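Local coordinates for catechol O-methyltransferase (Niastella koreensis, PDB 7CVW), which catalyses the magnesium-dependent transfer of a methyl group from S-adenosyl-L-methionine to catechol-like compounds, methylating protocatechuic acid at the meta and para hydroxyls in equal proportion, at residues Y12-L17 with S42-K47; D120-L125 with F149-R154; D170-V173 with T179-A182. All blocks are in the same frame, centred on the assembly; numbering follows the deposited sequence.

Overall arrangement
The three contacts follow one another along the chain and do not touch. Contact 1 joins helix 4-17 to helix 43-55, which leads into strand 60-64, an inner strand of the mixed sheet. Contact 2 pairs helices 118-128 and 145-154, the connections before and after strand 133-138, and lies on the opposite side of the chain's centre from contact 1, with centres 31 Å apart. Contact 3 bridges the loop after strand 160-165 and the start of helix 181-195; its centre is 26 Å from that of contact 1 and 25 Å from that of contact 2. Contacts 1 and 3 place helix 4-17 and that loop at the homodimer interface, whereas contact 2 ties two core helices within one subunit.

Contact 1: Y12-L17 with S42-K47; sequences YISDLL and SPNQGK
The amide of Asn44 makes the van der Waals part of this contact, lying across Ile13 and Ser14. CG2 of Ile13 packs 3.5 Å from ND2 of Asn44, while Asn44 OD1 sits 3.4 Å from CB of Ser14. Setting CG beside its own backbone N (chi1 -69°) carries the amide of Asn44 to the neighbouring helix, where ND2 finds its main polar partner, OD1 of Asp10, one turn before Ser14.

Hydrogen bonds to the carbonyl of Leu17 close the other end. Lys47 NZ donates to Leu17 O at 2.9 Å, tilted 33° from the carbonyl plane; the lysine chain, bent at chi2 and chi4, curls back over this oxygen. The same ammonium also reaches Ala201 O of the second subunit. A water bridges the two helices, giving one hydrogen to Asn44 OD1 (2.7 Å) and a weaker bond to Leu17 O.

Within 42-47, Ser42 OG accepts from Gln45 N at 3.1 Å and Gln45 OE1 from Ser42 N, a capping box. Helix 43-55, thus capped just after the cofactor-binding Val41, is held by the N-terminal helix 4-17 at the dimer interface of this cation-dependent O-methyltransferase.

Contact 2: D120-L125 with F149-R154; sequences DILPQL and FQWALR
Trp151 lays its indole against Leu122 and Pro123, joining two helices of the Rossmann-like methyltransferase fold. Helix 145-154 makes the beta-alpha-beta crossover between the adjacent parallel strands 133-138 and 160-165, and helix 118-128 leads from strand 111-115 into strand 133-138.

The two residues of helix 118-128 share one face of the indole, each above a different ring. CB of Leu122 lies over the five-membered ring, 4.2 Å from its centroid and 27° off the normal. CD of Pro123 stands almost straight above the six-membered ring, only 8° off the normal and likewise 4.2 Å from the centroid. Both are CH-pi contacts, and together they run the length of the flat indole system. Beyond CB, Leu122 packs at the root of the tryptophan, where its CD1 comes to 3.7 Å from Trp151 CB.

With CG of Trp151 beside the backbone N (chi1 -77°), the indole reaches across to helix 118-128 and presents a face to it. That helix is kinked at Pro123, whose nitrogen has no hydrogen to give the preceding turn. Ile119 and Val126 of the same helix also touch the tryptophan. On the other helix, Phe149, Ala152 and Leu153 meet Ile162 of strand 160-165, so the helix packs on the sheet while Trp151 faces its neighbour. Leu122 lies close to Ala118, which binds S-adenosyl-L-methionine. The shortest approach of the proline to the indole is at the far end of the benzene ring, where Pro123 CB comes within 3.6 Å of Trp151 CH2.

Contact 3: D170-V173 with T179-A182; sequences DGKV and TEPA
NZ of Lys172 donates to OE1 of Glu180 at 3.0 Å, the main bond of a salt bridge that carries nearly all of this contact. The ammonium meets OE1 on its syn lone pair, the side facing the other carboxylate oxygen. From there it also makes a weak, longer bond of 3.5 Å to Glu180 OE2. The carboxylate is therefore engaged unequally, with OE1 as the principal acceptor and OE2 as the lesser one.

The two side chains meet at about a right angle. Glu180 starts with CG anti to its backbone N (chi1 -169°) and stays extended beyond that, carrying the carboxylate out to the lysine. Lys172 bends once, at chi3 (-82°), and this turn brings its last methylenes alongside the acceptor: CE of Lys172 is 3.6 Å from OE1 of Glu180. Such reach is needed, since the CA atoms of Lys172 and Glu180 are 9.1 Å apart and the backbones do not touch.

In the Rossmann-like fold the pair spans the link between strand 160-165 and helix 181-195. Lys172 lies within a short 3-10 segment, while Glu180 occupies the N-cap position directly before the helix. Its carboxylate reaches outward to the lysine, and the partial positive charge of the helix start may add modestly to its stabilisation. The aliphatic part of Lys172 also leans on Val183 in the first turn of that helix, and Arg187, one turn further on, bonds to Val173 O. Behind Lys172, Val173 packs against Tyr12 of the second subunit. The bridge lies at the surface, with the Glu180 side chain about 13 Å from the magnesium ion and about 10 Å from the side chain of its ligand Asn166.

Contact 1: Y12-L17 with S42-K47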
# COMPACT_ATOMS: atom_id res chain seq x y z
N TYR A 12 17.08 3.28 -6.70
CA TYR A 12 16.85 4.72 -6.47
C TYR A 12 15.97 4.92 -5.22
O TYR A 12 16.29 5.73 -4.37
CB TYR A 12 16.21 5.32 -7.73
CG TYR A 12 15.61 6.69 -7.56
CD1 TYR A 12 16.37 7.84 -7.73
CD2 TYR A 12 14.26 6.84 -7.40
CE1 TYR A 12 15.79 9.09 -7.69
CE2 TYR A 12 13.67 8.08 -7.30
CZ TYR A 12 14.43 9.22 -7.47
OH TYR A 12 13.84 10.44 -7.40
N ILE A 13 14.86 4.19 -5.12
CA ILE A 13 13.93 4.28 -3.96
C ILE A 13 14.61 3.81 -2.68
O ILE A 13 14.44 4.46 -1.66
CB ILE A 13 12.62 3.51 -4.23
CG1 ILE A 13 11.84 4.12 -5.38
CG2 ILE A 13 11.80 3.44 -2.95
CD1 ILE A 13 10.74 3.23 -5.89
N SER A 14 15.33 2.68 -2.70
CA SER A 14 15.94 2.13 -1.46
C SER A 14 17.09 3.04 -1.01
O SER A 14 17.25 3.21 0.21
CB SER A 14 16.34 0.67 -1.59
OG SER A 14 17.22 0.44 -2.68
N ASP A 15 17.77 3.70 -1.94
CA ASP A 15 18.82 4.69 -1.59
C ASP A 15 18.17 5.83 -0.80
O ASP A 15 18.78 6.33 0.15
CB ASP A 15 19.56 5.17 -2.83
CG ASP A 15 20.61 4.21 -3.34
OD1 ASP A 15 20.86 3.20 -2.67
OD2 ASP A 15 21.15 4.48 -4.43
N LEU A 16 16.96 6.25 -1.17
CA LEU A 16 16.25 7.35 -0.49
C LEU A 16 15.58 6.88 0.80
O LEU A 16 15.57 7.63 1.78
CB LEU A 16 15.20 7.92 -1.45
CG LEU A 16 15.71 8.76 -2.62
CD1 LEU A 16 14.58 9.00 -3.62
CD2 LEU A 16 16.29 10.07 -2.13
N LEU A 17 14.94 5.70 0.78
CA LEU A 17 13.88 5.36 1.76
C LEU A 17 13.94 3.89 2.18
O LEU A 17 13.01 3.45 2.85
CB LEU A 17 12.53 5.71 1.15
CG LEU A 17 12.26 7.20 0.98
CD1 LEU A 17 10.99 7.40 0.17
CD2 LEU A 17 12.12 7.87 2.34
N SER A 42 11.74 -7.74 -0.73
CA SER A 42 12.78 -6.75 -1.08
C SER A 42 12.86 -5.72 0.04
O SER A 42 11.94 -5.59 0.86
CB SER A 42 12.44 -6.08 -2.38
OG SER A 42 11.29 -5.25 -2.21
N PRO A 43 13.96 -4.95 0.14
CA PRO A 43 14.05 -3.87 1.11
C PRO A 43 12.85 -2.92 1.07
O PRO A 43 12.29 -2.58 2.10
CB PRO A 43 15.38 -3.17 0.72
CG PRO A 43 16.20 -4.30 0.14
CD PRO A 43 15.20 -5.11 -0.65
N ASN A 44 12.42 -2.52 -0.14
CA ASN A 44 11.33 -1.52 -0.23
C ASN A 44 10.01 -2.18 0.15
O ASN A 44 9.13 -1.48 0.67
CB ASN A 44 11.26 -0.88 -1.60
CG ASN A 44 12.43 0.03 -1.91
OD1 ASN A 44 12.97 0.68 -1.01
ND2 ASN A 44 12.79 0.08 -3.19
N GLN A 45 9.83 -3.48 -0.14
CA GLN A 45 8.63 -4.21 0.32
C GLN A 45 8.66 -4.33 1.85
O GLN A 45 7.58 -4.21 2.50
CB GLN A 45 8.54 -5.58 -0.34
CG GLN A 45 8.24 -5.50 -1.81
CD GLN A 45 8.41 -6.82 -2.51
OE1 GLN A 45 8.77 -7.82 -1.89
NE2 GLN A 45 8.23 -6.81 -3.83
N GLY A 46 9.85 -4.55 2.43
CA GLY A 46 10.01 -4.58 3.89
C GLY A 46 9.57 -3.27 4.52
O GLY A 46 8.79 -3.30 5.47
N LYS A 47 10.01 -2.15 3.96
CA LYS A 47 9.61 -0.82 4.47
C LYS A 47 8.09 -0.66 4.34
O LYS A 47 7.47 -0.15 5.26
CB LYS A 47 10.37 0.26 3.72
CG LYS A 47 10.13 1.68 4.21
CD LYS A 47 10.63 1.94 5.63
CE LYS A 47 10.57 3.41 6.01
NZ LYS A 47 11.64 4.19 5.34
O HOH W 1 11.41 2.00 0.82

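Contact 2: D120-L125 with F149-R154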
# COMPACT_ATOMS: atom_id res chain seq x y z
N ASP A 120 -1.21 -26.85 10.78
CA ASP A 120 -1.25 -27.53 12.09
C ASP A 120 -1.25 -26.47 13.20
O ASP A 120 -1.91 -26.66 14.24
CB ASP A 120 -0.06 -28.48 12.27
CG ASP A 120 -0.05 -29.71 11.37
OD1 ASP A 120 -1.14 -30.13 10.96
OD2 ASP A 120 1.05 -30.24 11.09
N ILE A 121 -0.49 -25.39 13.03
CA ILE A 121 -0.32 -24.38 14.12
C ILE A 121 -1.50 -23.40 14.18
O ILE A 121 -1.84 -22.94 15.27
CB ILE A 121 1.06 -23.70 14.02
CG1 ILE A 121 2.18 -24.72 14.25
CG2 ILE A 121 1.16 -22.53 15.00
CD1 ILE A 121 3.54 -24.20 13.82
N LEU A 122 -2.08 -23.03 13.05
CA LEU A 122 -3.21 -22.07 13.04
C LEU A 122 -4.31 -22.54 13.98
O LEU A 122 -4.79 -21.73 14.79
CB LEU A 122 -3.67 -21.85 11.59
CG LEU A 122 -2.74 -20.93 10.79
CD1 LEU A 122 -2.96 -21.05 9.30
CD2 LEU A 122 -2.87 -19.47 11.24
N PRO A 123 -4.76 -23.83 13.96
CA PRO A 123 -5.79 -24.25 14.91
C PRO A 123 -5.32 -24.23 16.36
O PRO A 123 -6.10 -24.00 17.25
CB PRO A 123 -6.22 -25.65 14.45
CG PRO A 123 -5.15 -26.12 13.50
CD PRO A 123 -4.54 -24.85 12.92
N GLN A 124 -4.02 -24.37 16.59
CA GLN A 124 -3.45 -24.22 17.95
C GLN A 124 -3.66 -22.77 18.41
O GLN A 124 -4.02 -22.56 19.58
CB GLN A 124 -1.95 -24.53 18.01
CG GLN A 124 -1.54 -25.88 17.43
CD GLN A 124 -0.04 -26.06 17.42
OE1 GLN A 124 0.73 -25.13 17.65
NE2 GLN A 124 0.36 -27.28 17.11
N LEU A 125 -3.39 -21.79 17.55
CA LEU A 125 -3.51 -20.36 17.92
C LEU A 125 -4.98 -20.06 18.24
O LEU A 125 -5.22 -19.29 19.19
CB LEU A 125 -3.00 -19.50 16.76
CG LEU A 125 -1.48 -19.58 16.50
CD1 LEU A 125 -1.10 -18.86 15.21
CD2 LEU A 125 -0.68 -19.02 17.64
N PHE A 149 -6.10 -18.09 4.71
CA PHE A 149 -6.92 -16.87 4.82
C PHE A 149 -8.14 -17.16 5.71
O PHE A 149 -8.51 -16.30 6.52
CB PHE A 149 -7.34 -16.36 3.45
CG PHE A 149 -7.87 -14.96 3.45
CD1 PHE A 149 -7.01 -13.88 3.37
CD2 PHE A 149 -9.23 -14.71 3.56
CE1 PHE A 149 -7.48 -12.57 3.33
CE2 PHE A 149 -9.70 -13.40 3.52
CZ PHE A 149 -8.83 -12.34 3.42
N GLN A 150 -8.75 -18.34 5.59
CA GLN A 150 -9.92 -18.67 6.44
C GLN A 150 -9.50 -18.72 7.90
O GLN A 150 -10.21 -18.21 8.74
CB GLN A 150 -10.56 -19.99 6.03
CG GLN A 150 -10.92 -20.06 4.55
CD GLN A 150 -11.69 -18.87 4.03
OE1 GLN A 150 -12.63 -18.39 4.66
NE2 GLN A 150 -11.27 -18.39 2.87
N TRP A 151 -8.35 -19.31 8.21
CA TRP A 151 -7.81 -19.33 9.59
C TRP A 151 -7.47 -17.91 10.04
O TRP A 151 -7.77 -17.54 11.17
CB TRP A 151 -6.60 -20.25 9.65
CG TRP A 151 -6.95 -21.71 9.67
CD1 TRP A 151 -6.76 -22.62 8.68
CD2 TRP A 151 -7.62 -22.42 10.74
NE1 TRP A 151 -7.23 -23.85 9.07
CE2 TRP A 151 -7.76 -23.75 10.32
CE3 TRP A 151 -8.09 -22.05 12.00
CZ2 TRP A 151 -8.36 -24.74 11.10
CZ3 TRP A 151 -8.67 -23.02 12.79
CH2 TRP A 151 -8.82 -24.34 12.34
N ALA A 152 -6.90 -17.10 9.16
CA ALA A 152 -6.55 -15.70 9.48
C ALA A 152 -7.83 -14.97 9.93
O ALA A 152 -7.78 -14.23 10.94
CB ALA A 152 -5.88 -15.04 8.31
N LEU A 153 -8.96 -15.18 9.26
CA LEU A 153 -10.22 -14.49 9.66
C LEU A 153 -10.64 -14.92 11.07
O LEU A 153 -11.11 -14.07 11.85
CB LEU A 153 -11.30 -14.82 8.63
CG LEU A 153 -11.11 -14.17 7.27
CD1 LEU A 153 -12.21 -14.64 6.31
CD2 LEU A 153 -11.13 -12.67 7.38
N ARG A 154 -10.45 -16.19 11.41
CA ARG A 154 -10.77 -16.70 12.77
C ARG A 154 -9.88 -16.00 13.82
O ARG A 154 -10.25 -16.00 14.98
CB ARG A 154 -10.59 -18.21 12.80
CG ARG A 154 -11.73 -18.98 12.14
CD ARG A 154 -12.68 -19.50 13.21
NE ARG A 154 -12.49 -20.94 13.39
CZ ARG A 154 -12.65 -21.60 14.53
NH1 ARG A 154 -12.98 -20.96 15.64
NH2 ARG A 154 -12.46 -22.90 14.55

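Contact 3: D170-V173 with T179-A182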
# COMPACT_ATOMS: atom_id res chain seq x y z
N ASP A 170 4.34 -13.05 -12.10
CA ASP A 170 4.83 -12.63 -13.44
C ASP A 170 3.65 -12.63 -14.41
O ASP A 170 3.90 -12.72 -15.60
CB ASP A 170 5.97 -13.54 -13.92
CG ASP A 170 6.91 -12.92 -14.93
OD1 ASP A 170 7.02 -11.69 -14.94
OD2 ASP A 170 7.53 -13.68 -15.73
N GLY A 171 2.41 -12.54 -13.91
CA GLY A 171 1.19 -12.50 -14.74
C GLY A 171 0.71 -13.88 -15.14
O GLY A 171 -0.24 -13.97 -15.91
N LYS A 172 1.35 -14.93 -14.63
CA LYS A 172 0.99 -16.34 -14.97
C LYS A 172 -0.38 -16.67 -14.37
O LYS A 172 -0.98 -17.66 -14.80
CB LYS A 172 2.06 -17.31 -14.47
CG LYS A 172 3.35 -17.24 -15.28
CD LYS A 172 4.33 -18.32 -14.94
CE LYS A 172 5.15 -17.99 -13.71
NZ LYS A 172 6.33 -18.88 -13.61
N VAL A 173 -0.87 -15.91 -13.40
CA VAL A 173 -2.23 -16.14 -12.84
C VAL A 173 -3.28 -15.94 -13.95
O VAL A 173 -4.43 -16.32 -13.71
CB VAL A 173 -2.56 -15.27 -11.61
CG1 VAL A 173 -1.74 -15.69 -10.40
CG2 VAL A 173 -2.40 -13.79 -11.92
N THR A 179 -0.07 -25.30 -14.79
CA THR A 179 0.21 -26.54 -14.03
C THR A 179 1.20 -26.25 -12.89
O THR A 179 1.61 -27.23 -12.23
CB THR A 179 0.71 -27.63 -14.98
OG1 THR A 179 1.92 -27.21 -15.60
CG2 THR A 179 -0.33 -27.99 -16.01
N GLU A 180 1.55 -25.00 -12.64
CA GLU A 180 2.53 -24.64 -11.58
C GLU A 180 1.78 -24.54 -10.26
O GLU A 180 0.82 -23.80 -10.17
CB GLU A 180 3.16 -23.30 -11.95
CG GLU A 180 4.36 -22.91 -11.13
CD GLU A 180 5.18 -21.78 -11.75
OE1 GLU A 180 5.06 -21.56 -12.99
OE2 GLU A 180 5.90 -21.12 -10.99
N PRO A 181 2.13 -25.34 -9.23
CA PRO A 181 1.43 -25.28 -7.95
C PRO A 181 1.26 -23.85 -7.40
O PRO A 181 0.19 -23.56 -6.89
CB PRO A 181 2.33 -26.12 -7.02
CG PRO A 181 2.95 -27.13 -7.95
CD PRO A 181 3.15 -26.40 -9.26
N ALA A 182 2.31 -23.04 -7.46
CA ALA A 182 2.30 -21.69 -6.85
C ALA A 182 1.32 -20.79 -7.62
O ALA A 182 0.70 -19.92 -7.01
CB ALA A 182 3.69 -21.13 -6.79